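PDB 4HA6: pyridoxine 4-oxidase from Mesorhizobium loti, which uses FAD to oxidise pyridoxine at its 4-hydroxymethyl group to pyridoxal, passing the electrons to molecular oxygen. Local coordinates for residues A296-P308 and H410-P424. Numbering follows the deposited sequence.
Sequences AGNLYAARKPVPP and HRDELAGWRERELLP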
ATOM      1  N   ALA A 296     -12.047  11.614  -6.488  1.00  7.34           N
ATOM      2  CA  ALA A 296     -13.316  10.889  -6.570  1.00  8.65           C
ATOM      3  C   ALA A 296     -14.472  11.870  -6.732  1.00 14.36           C
ATOM      4  O   ALA A 296     -15.055  12.301  -5.738  1.00 13.95           O
ATOM      5  CB  ALA A 296     -13.529  10.040  -5.311  1.00  5.63           C
ATOM      6  N   GLY A 297     -14.800  12.222  -7.975  1.00  5.92           N
ATOM      7  CA  GLY A 297     -14.096  11.704  -9.142  1.00  5.92           C
ATOM      8  C   GLY A 297     -14.599  12.413 -10.381  1.00  7.03           C
ATOM      9  O   GLY A 297     -15.502  13.252 -10.295  1.00 10.55           O
ATOM     10  N   ASN A 298     -14.005  12.112 -11.530  1.00  8.82           N
ATOM     11  CA  ASN A 298     -14.547  12.585 -12.804  1.00  4.42           C
ATOM     12  C   ASN A 298     -15.802  11.721 -13.062  1.00  8.85           C
ATOM     13  O   ASN A 298     -15.727  10.672 -13.714  1.00  7.12           O
ATOM     14  CB  ASN A 298     -13.479  12.408 -13.895  1.00  3.72           C
ATOM     15  CG  ASN A 298     -13.820  13.111 -15.196  1.00  5.66           C
ATOM     16  OD1 ASN A 298     -13.190  12.850 -16.230  1.00  5.94           O
ATOM     17  ND2 ASN A 298     -14.796  14.018 -15.157  1.00  4.29           N
ATOM     18  N   LEU A 299     -16.935  12.155 -12.500  1.00 11.15           N
ATOM     19  CA  LEU A 299     -18.172  11.371 -12.424  1.00  6.76           C
ATOM     20  C   LEU A 299     -19.035  11.565 -13.673  1.00  8.37           C
ATOM     21  O   LEU A 299     -19.335  12.708 -14.042  1.00  8.39           O
ATOM     22  CB  LEU A 299     -18.976  11.837 -11.204  1.00  9.63           C
ATOM     23  CG  LEU A 299     -19.899  10.910 -10.407  1.00 26.16           C
ATOM     24  CD1 LEU A 299     -21.284  11.556 -10.178  1.00 15.52           C
ATOM     25  CD2 LEU A 299     -20.004   9.509 -11.002  1.00 12.06           C
ATOM     26  N   TYR A 300     -19.445  10.462 -14.302  1.00  5.04           N
ATOM     27  CA  TYR A 300     -20.273  10.506 -15.524  1.00  9.81           C
ATOM     28  C   TYR A 300     -21.629   9.825 -15.357  1.00 11.90           C
ATOM     29  O   TYR A 300     -21.711   8.669 -14.925  1.00  9.91           O
ATOM     30  CB  TYR A 300     -19.541   9.832 -16.695  1.00  6.06           C
ATOM     31  CG  TYR A 300     -18.291  10.557 -17.111  1.00  9.85           C
ATOM     32  CD1 TYR A 300     -18.340  11.539 -18.094  1.00  6.38           C
ATOM     33  CD2 TYR A 300     -17.061  10.286 -16.500  1.00  9.90           C
ATOM     34  CE1 TYR A 300     -17.193  12.233 -18.480  1.00 10.70           C
ATOM     35  CE2 TYR A 300     -15.902  10.975 -16.879  1.00  9.22           C
ATOM     36  CZ  TYR A 300     -15.983  11.948 -17.870  1.00  9.20           C
ATOM     37  OH  TYR A 300     -14.857  12.640 -18.261  1.00  7.03           O
ATOM     38  N   ALA A 301     -22.696  10.526 -15.724  1.00 16.94           N
ATOM     39  CA  ALA A 301     -24.005   9.888 -15.807  1.00 15.02           C
ATOM     40  C   ALA A 301     -23.942   8.861 -16.933  1.00 17.89           C
ATOM     41  O   ALA A 301     -23.402   9.152 -18.011  1.00 14.39           O
ATOM     42  CB  ALA A 301     -25.091  10.929 -16.092  1.00 15.09           C
ATOM     43  N   ALA A 302     -24.481   7.666 -16.703  1.00  9.69           N
ATOM     44  CA  ALA A 302     -24.444   6.632 -17.741  1.00 14.61           C
ATOM     45  C   ALA A 302     -25.680   6.663 -18.637  1.00 19.73           C
ATOM     46  O   ALA A 302     -26.792   6.923 -18.165  1.00 15.33           O
ATOM     47  CB  ALA A 302     -24.253   5.251 -17.137  1.00 11.45           C
ATOM     48  N   ARG A 303     -25.465   6.378 -19.921  1.00 19.99           N
ATOM     49  CA  ARG A 303     -26.507   6.384 -20.947  1.00 20.82           C
ATOM     50  C   ARG A 303     -27.375   5.130 -20.834  1.00 27.44           C
ATOM     51  O   ARG A 303     -28.461   5.053 -21.411  1.00 30.87           O
ATOM     52  CB  ARG A 303     -25.857   6.435 -22.342  1.00 14.08           C
ATOM     53  CG  ARG A 303     -26.784   6.902 -23.452  1.00 30.09           C
ATOM     54  CD  ARG A 303     -26.080   6.910 -24.802  1.00 14.59           C
ATOM     55  NE  ARG A 303     -25.572   5.592 -25.087  1.00 17.96           N
ATOM     56  CZ  ARG A 303     -26.252   4.662 -25.745  1.00 24.68           C
ATOM     57  NH1 ARG A 303     -27.470   4.917 -26.232  1.00 17.66           N
ATOM     58  NH2 ARG A 303     -25.699   3.479 -25.929  1.00 14.60           N
ATOM     59  N   LYS A 304     -26.877   4.140 -20.102  1.00 20.65           N
ATOM     60  CA  LYS A 304     -27.602   2.894 -19.885  1.00 20.57           C
ATOM     61  C   LYS A 304     -27.098   2.250 -18.592  1.00 22.62           C
ATOM     62  O   LYS A 304     -26.066   2.668 -18.074  1.00 23.40           O
ATOM     63  CB  LYS A 304     -27.424   1.977 -21.089  1.00 22.05           C
ATOM     64  CG  LYS A 304     -25.994   1.690 -21.493  1.00 31.00           C
ATOM     65  CD  LYS A 304     -25.998   1.223 -22.946  1.00 28.30           C
ATOM     66  CE  LYS A 304     -24.708   0.553 -23.359  1.00 29.61           C
ATOM     67  NZ  LYS A 304     -24.881  -0.013 -24.738  1.00 30.51           N
ATOM     68  N   PRO A 305     -27.831   1.258 -18.046  1.00 29.53           N
ATOM     69  CA  PRO A 305     -27.419   0.670 -16.760  1.00 18.62           C
ATOM     70  C   PRO A 305     -25.979   0.134 -16.703  1.00 24.39           C
ATOM     71  O   PRO A 305     -25.593  -0.697 -17.522  1.00 26.21           O
ATOM     72  CB  PRO A 305     -28.401  -0.495 -16.585  1.00 26.41           C
ATOM     73  CG  PRO A 305     -29.629  -0.056 -17.315  1.00 20.97           C
ATOM     74  CD  PRO A 305     -29.141   0.738 -18.498  1.00 18.38           C
ATOM     75  N   VAL A 306     -25.206   0.605 -15.727  1.00 22.17           N
ATOM     76  CA  VAL A 306     -23.856   0.094 -15.472  1.00 29.17           C
ATOM     77  C   VAL A 306     -23.910  -1.202 -14.652  1.00 33.43           C
ATOM     78  O   VAL A 306     -24.286  -1.183 -13.479  1.00 33.32           O
ATOM     79  CB  VAL A 306     -22.999   1.127 -14.704  1.00 18.77           C
ATOM     80  CG1 VAL A 306     -21.628   0.551 -14.389  1.00 28.40           C
ATOM     81  CG2 VAL A 306     -22.866   2.404 -15.506  1.00 11.97           C
ATOM     82  N   PRO A 307     -23.516  -2.330 -15.266  1.00 31.32           N
ATOM     83  CA  PRO A 307     -23.592  -3.652 -14.636  1.00 33.64           C
ATOM     84  C   PRO A 307     -22.463  -3.824 -13.640  1.00 33.14           C
ATOM     85  O   PRO A 307     -21.368  -3.322 -13.897  1.00 34.40           O
ATOM     86  CB  PRO A 307     -23.399  -4.617 -15.818  1.00 27.50           C
ATOM     87  CG  PRO A 307     -23.144  -3.737 -17.052  1.00 41.68           C
ATOM     88  CD  PRO A 307     -22.802  -2.383 -16.550  1.00 19.26           C
ATOM     89  N   PRO A 308     -22.715  -4.539 -12.530  1.00 45.98           N
ATOM     90  CA  PRO A 308     -21.740  -4.645 -11.438  1.00 46.71           C
ATOM     91  C   PRO A 308     -20.492  -5.389 -11.889  1.00 39.13           C
ATOM     92  O   PRO A 308     -20.592  -6.300 -12.720  1.00 40.37           O
ATOM     93  CB  PRO A 308     -22.489  -5.461 -10.380  1.00 43.82           C
ATOM     94  CG  PRO A 308     -23.428  -6.313 -11.171  1.00 39.94           C
ATOM     95  CD  PRO A 308     -23.853  -5.459 -12.345  1.00 53.94           C
ATOM     96  N   HIS A 410     -14.323  11.836 -22.383  1.00  8.51           N
ATOM     97  CA  HIS A 410     -15.180  12.367 -23.442  1.00 14.01           C
ATOM     98  C   HIS A 410     -14.873  11.794 -24.817  1.00 10.28           C
ATOM     99  O   HIS A 410     -15.395  12.280 -25.822  1.00  9.58           O
ATOM    100  CB  HIS A 410     -15.100  13.892 -23.482  1.00  6.55           C
ATOM    101  CG  HIS A 410     -15.739  14.552 -22.302  1.00 15.05           C
ATOM    102  ND1 HIS A 410     -15.166  14.544 -21.046  1.00  8.16           N
ATOM    103  CD2 HIS A 410     -16.910  15.223 -22.176  1.00 12.10           C
ATOM    104  CE1 HIS A 410     -15.947  15.201 -20.205  1.00 11.06           C
ATOM    105  NE2 HIS A 410     -17.011  15.627 -20.866  1.00 16.26           N
ATOM    106  N   ARG A 411     -14.022  10.772 -24.867  1.00 15.52           N
ATOM    107  CA  ARG A 411     -13.705  10.134 -26.143  1.00 14.71           C
ATOM    108  C   ARG A 411     -14.926   9.420 -26.719  1.00 14.38           C
ATOM    109  O   ARG A 411     -15.741   8.860 -25.969  1.00  5.20           O
ATOM    110  CB  ARG A 411     -12.568   9.123 -25.982  1.00 10.22           C
ATOM    111  CG  ARG A 411     -11.222   9.744 -25.655  1.00 10.87           C
ATOM    112  CD  ARG A 411     -10.672  10.553 -26.842  1.00 11.43           C
ATOM    113  NE  ARG A 411     -10.436   9.704 -28.010  1.00 13.64           N
ATOM    114  CZ  ARG A 411      -9.833  10.111 -29.130  1.00 20.42           C
ATOM    115  NH1 ARG A 411      -9.389  11.364 -29.244  1.00 16.53           N
ATOM    116  NH2 ARG A 411      -9.666   9.263 -30.140  1.00 17.52           N
ATOM    117  N   ASP A 412     -15.036   9.443 -28.046  1.00  9.52           N
ATOM    118  CA  ASP A 412     -16.037   8.664 -28.781  1.00 10.86           C
ATOM    119  C   ASP A 412     -16.088   7.189 -28.375  1.00 12.61           C
ATOM    120  O   ASP A 412     -17.140   6.559 -28.448  1.00 13.72           O
ATOM    121  CB  ASP A 412     -15.749   8.733 -30.277  1.00 17.31           C
ATOM    122  CG  ASP A 412     -16.220  10.020 -30.905  1.00 28.01           C
ATOM    123  OD1 ASP A 412     -16.930  10.800 -30.226  1.00 19.98           O
ATOM    124  OD2 ASP A 412     -15.884  10.238 -32.090  1.00 24.98           O
ATOM    125  N   GLU A 413     -14.950   6.636 -27.966  1.00  8.81           N
ATOM    126  CA  GLU A 413     -14.881   5.234 -27.545  1.00  5.94           C
ATOM    127  C   GLU A 413     -15.730   4.950 -26.308  1.00  6.69           C
ATOM    128  O   GLU A 413     -16.016   3.787 -26.003  1.00 10.24           O
ATOM    129  CB  GLU A 413     -13.430   4.818 -27.289  1.00  9.59           C
ATOM    130  CG  GLU A 413     -12.573   4.732 -28.557  1.00 14.32           C
ATOM    131  CD  GLU A 413     -12.202   6.097 -29.123  1.00 14.04           C
ATOM    132  OE1 GLU A 413     -11.679   6.135 -30.254  1.00 25.72           O
ATOM    133  OE2 GLU A 413     -12.416   7.127 -28.446  1.00 12.95           O
ATOM    134  N   LEU A 414     -16.130   6.005 -25.599  1.00  5.28           N
ATOM    135  CA  LEU A 414     -16.981   5.859 -24.403  1.00 13.98           C
ATOM    136  C   LEU A 414     -18.406   6.407 -24.620  1.00 12.85           C
ATOM    137  O   LEU A 414     -19.227   6.413 -23.700  1.00 10.29           O
ATOM    138  CB  LEU A 414     -16.325   6.533 -23.190  1.00 12.42           C
ATOM    139  CG  LEU A 414     -15.295   5.740 -22.380  1.00  5.37           C
ATOM    140  CD1 LEU A 414     -14.477   6.689 -21.519  1.00  8.32           C
ATOM    141  CD2 LEU A 414     -15.970   4.696 -21.504  1.00  6.15           C
ATOM    142  N   ALA A 415     -18.689   6.844 -25.846  1.00  8.78           N
ATOM    143  CA  ALA A 415     -19.988   7.397 -26.209  1.00 13.95           C
ATOM    144  C   ALA A 415     -21.136   6.408 -26.016  1.00 10.72           C
ATOM    145  O   ALA A 415     -22.295   6.812 -25.858  1.00 17.66           O
ATOM    146  CB  ALA A 415     -19.958   7.882 -27.648  1.00 14.00           C
ATOM    147  N   GLY A 416     -20.831   5.117 -26.033  1.00  9.50           N
ATOM    148  CA  GLY A 416     -21.860   4.118 -25.793  1.00 14.22           C
ATOM    149  C   GLY A 416     -22.298   4.103 -24.335  1.00 24.41           C
ATOM    150  O   GLY A 416     -23.414   3.668 -24.010  1.00 12.14           O
ATOM    151  N   TRP A 417     -21.430   4.585 -23.448  1.00 14.85           N
ATOM    152  CA  TRP A 417     -21.728   4.530 -22.014  1.00 12.54           C
ATOM    153  C   TRP A 417     -22.091   5.883 -21.427  1.00 17.76           C
ATOM    154  O   TRP A 417     -22.876   5.961 -20.474  1.00 11.02           O
ATOM    155  CB  TRP A 417     -20.544   3.938 -21.240  1.00 13.46           C
ATOM    156  CG  TRP A 417     -20.409   2.487 -21.463  1.00 17.09           C
ATOM    157  CD1 TRP A 417     -19.619   1.861 -22.390  1.00 14.93           C
ATOM    158  CD2 TRP A 417     -21.109   1.458 -20.767  1.00 11.85           C
ATOM    159  NE1 TRP A 417     -19.794   0.496 -22.307  1.00 15.32           N
ATOM    160  CE2 TRP A 417     -20.704   0.227 -21.314  1.00 13.96           C
ATOM    161  CE3 TRP A 417     -22.046   1.458 -19.732  1.00 20.78           C
ATOM    162  CZ2 TRP A 417     -21.201  -0.993 -20.857  1.00 23.54           C
ATOM    163  CZ3 TRP A 417     -22.533   0.256 -19.277  1.00 29.12           C
ATOM    164  CH2 TRP A 417     -22.111  -0.954 -19.833  1.00 24.85           C
ATOM    165  N   ARG A 418     -21.514   6.939 -22.002  1.00 14.03           N
ATOM    166  CA  ARG A 418     -21.568   8.276 -21.426  1.00  8.41           C
ATOM    167  C   ARG A 418     -22.859   8.990 -21.800  1.00 13.25           C
ATOM    168  O   ARG A 418     -23.177   9.124 -22.978  1.00 17.36           O
ATOM    169  CB  ARG A 418     -20.351   9.095 -21.914  1.00 10.96           C
ATOM    170  CG  ARG A 418     -20.258  10.508 -21.342  1.00 12.65           C
ATOM    171  CD  ARG A 418     -19.144  11.339 -22.019  1.00 11.11           C
ATOM    172  NE  ARG A 418     -19.420  11.550 -23.445  1.00 11.62           N
ATOM    173  CZ  ARG A 418     -18.758  10.952 -24.434  1.00 11.85           C
ATOM    174  NH1 ARG A 418     -17.761  10.119 -24.162  1.00  6.83           N
ATOM    175  NH2 ARG A 418     -19.082  11.193 -25.695  1.00 11.98           N
ATOM    176  N   GLU A 419     -23.611   9.450 -20.806  1.00 10.38           N
ATOM    177  CA  GLU A 419     -24.744  10.330 -21.096  1.00 13.48           C
ATOM    178  C   GLU A 419     -24.226  11.773 -21.048  1.00 14.06           C
ATOM    179  O   GLU A 419     -24.412  12.549 -21.992  1.00 19.69           O
ATOM    180  CB  GLU A 419     -25.902  10.081 -20.112  1.00 17.08           C
ATOM    181  CG  GLU A 419     -26.908  11.221 -19.974  1.00 25.09           C
ATOM    182  CD  GLU A 419     -27.904  11.294 -21.117  1.00 49.27           C
ATOM    183  OE1 GLU A 419     -27.843  10.445 -22.036  1.00 47.94           O
ATOM    184  OE2 GLU A 419     -28.759  12.208 -21.085  1.00 65.06           O
ATOM    185  N   ARG A 420     -23.538  12.104 -19.957  1.00 12.69           N
ATOM    186  CA  ARG A 420     -22.863  13.392 -19.802  1.00 13.31           C
ATOM    187  C   ARG A 420     -22.016  13.380 -18.531  1.00 15.06           C
ATOM    188  O   ARG A 420     -22.208  12.525 -17.653  1.00  8.45           O
ATOM    189  CB  ARG A 420     -23.873  14.534 -19.702  1.00 23.54           C
ATOM    190  CG  ARG A 420     -24.728  14.461 -18.444  1.00 16.15           C
ATOM    191  CD  ARG A 420     -25.434  15.784 -18.168  1.00 37.38           C
ATOM    192  NE  ARG A 420     -26.028  15.813 -16.831  1.00 50.91           N
ATOM    193  CZ  ARG A 420     -27.167  15.205 -16.510  1.00 57.99           C
ATOM    194  NH1 ARG A 420     -27.834  14.516 -17.428  1.00 55.98           N
ATOM    195  NH2 ARG A 420     -27.641  15.281 -15.270  1.00 49.82           N
ATOM    196  N   GLU A 421     -21.090  14.334 -18.427  1.00 12.73           N
ATOM    197  CA  GLU A 421     -20.282  14.490 -17.221  1.00  9.85           C
ATOM    198  C   GLU A 421     -21.121  15.138 -16.132  1.00 12.89           C
ATOM    199  O   GLU A 421     -21.809  16.134 -16.383  1.00 17.89           O
ATOM    200  CB  GLU A 421     -19.060  15.370 -17.505  1.00  6.58           C
ATOM    201  CG  GLU A 421     -18.043  15.445 -16.370  1.00 11.49           C
ATOM    202  CD  GLU A 421     -16.907  16.424 -16.663  1.00 16.03           C
ATOM    203  OE1 GLU A 421     -15.857  15.997 -17.183  1.00 14.86           O
ATOM    204  OE2 GLU A 421     -17.062  17.625 -16.367  1.00 24.91           O
ATOM    205  N   LEU A 422     -21.080  14.570 -14.931  1.00 10.40           N
ATOM    206  CA  LEU A 422     -21.698  15.206 -13.771  1.00 15.17           C
ATOM    207  C   LEU A 422     -20.661  16.063 -13.012  1.00 11.87           C
ATOM    208  O   LEU A 422     -20.956  17.179 -12.593  1.00 21.83           O
ATOM    209  CB  LEU A 422     -22.338  14.151 -12.857  1.00 15.44           C
ATOM    210  CG  LEU A 422     -23.413  13.267 -13.518  1.00 14.13           C
ATOM    211  CD1 LEU A 422     -23.872  12.108 -12.618  1.00 13.42           C
ATOM    212  CD2 LEU A 422     -24.613  14.106 -13.937  1.00 15.08           C
ATOM    213  N   LEU A 423     -19.448  15.541 -12.852  1.00  7.81           N
ATOM    214  CA  LEU A 423     -18.374  16.257 -12.144  1.00 10.13           C
ATOM    215  C   LEU A 423     -17.042  16.143 -12.920  1.00  7.03           C
ATOM    216  O   LEU A 423     -16.717  15.069 -13.445  1.00  7.50           O
ATOM    217  CB  LEU A 423     -18.204  15.698 -10.725  1.00  8.51           C
ATOM    218  CG  LEU A 423     -19.389  15.630  -9.759  1.00  6.50           C
ATOM    219  CD1 LEU A 423     -19.016  14.850  -8.497  1.00 14.78           C
ATOM    220  CD2 LEU A 423     -19.879  17.012  -9.370  1.00  3.42           C
ATOM    221  N   PRO A 424     -16.239  17.226 -12.958  1.00  9.95           N
ATOM    222  CA  PRO A 424     -16.451  18.499 -12.265  1.00  7.08           C
ATOM    223  C   PRO A 424     -17.312  19.469 -13.044  1.00 18.69           C
ATOM    224  O   PRO A 424     -17.685  20.505 -12.502  1.00 25.23           O
ATOM    225  CB  PRO A 424     -15.031  19.075 -12.153  1.00  8.42           C
ATOM    226  CG  PRO A 424     -14.332  18.574 -13.359  1.00  4.19           C
ATOM    227  CD  PRO A 424     -14.910  17.177 -13.608  1.00 11.88           C
TER
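Y300 and E421 face each other as an antiparallel non-hydrogen-bonded pair. Beside them, A301 N donates to R420 O and A301 O accepts from E419 N, both at 2.8 Å. E419 and R420 together oppose A301, which makes a classic beta bulge. L299 O takes two amides, L422 N and L423 N. Beyond the bulge, R303 N reaches W417 O at 2.7 Å.

Polar side chains add to this. With CG anti to the backbone N (chi1 -169°), the N298 side chain lies beside its own carbonyl carbon and its end comes nearer 410-424; ND2 bonds to L423 O (2.8 Å) and E421 OE1 (3.0 Å). Both acceptors lie in its amide plane, but OE1 is met from above the carboxylate plane. E421 OE1 also pairs with R406, and OE2 with G425 N. R303 grips G416 O side-on with NE and NH2.

The Y300 ring turns its edge to the face of H410 in an offset edge-to-face pair, planes 70° apart. L299 CD1 meets L422 CD1 at 3.6 Å. P307 CD packs against W417 CH2 at 3.6 Å.

The contact adds strand 418-421 to one edge of strand 293-302 in the antiparallel sheet, away from the FAD. Strand 355-362 pairs with 293-302 too, and helix 392-409 packs against N298 and P424.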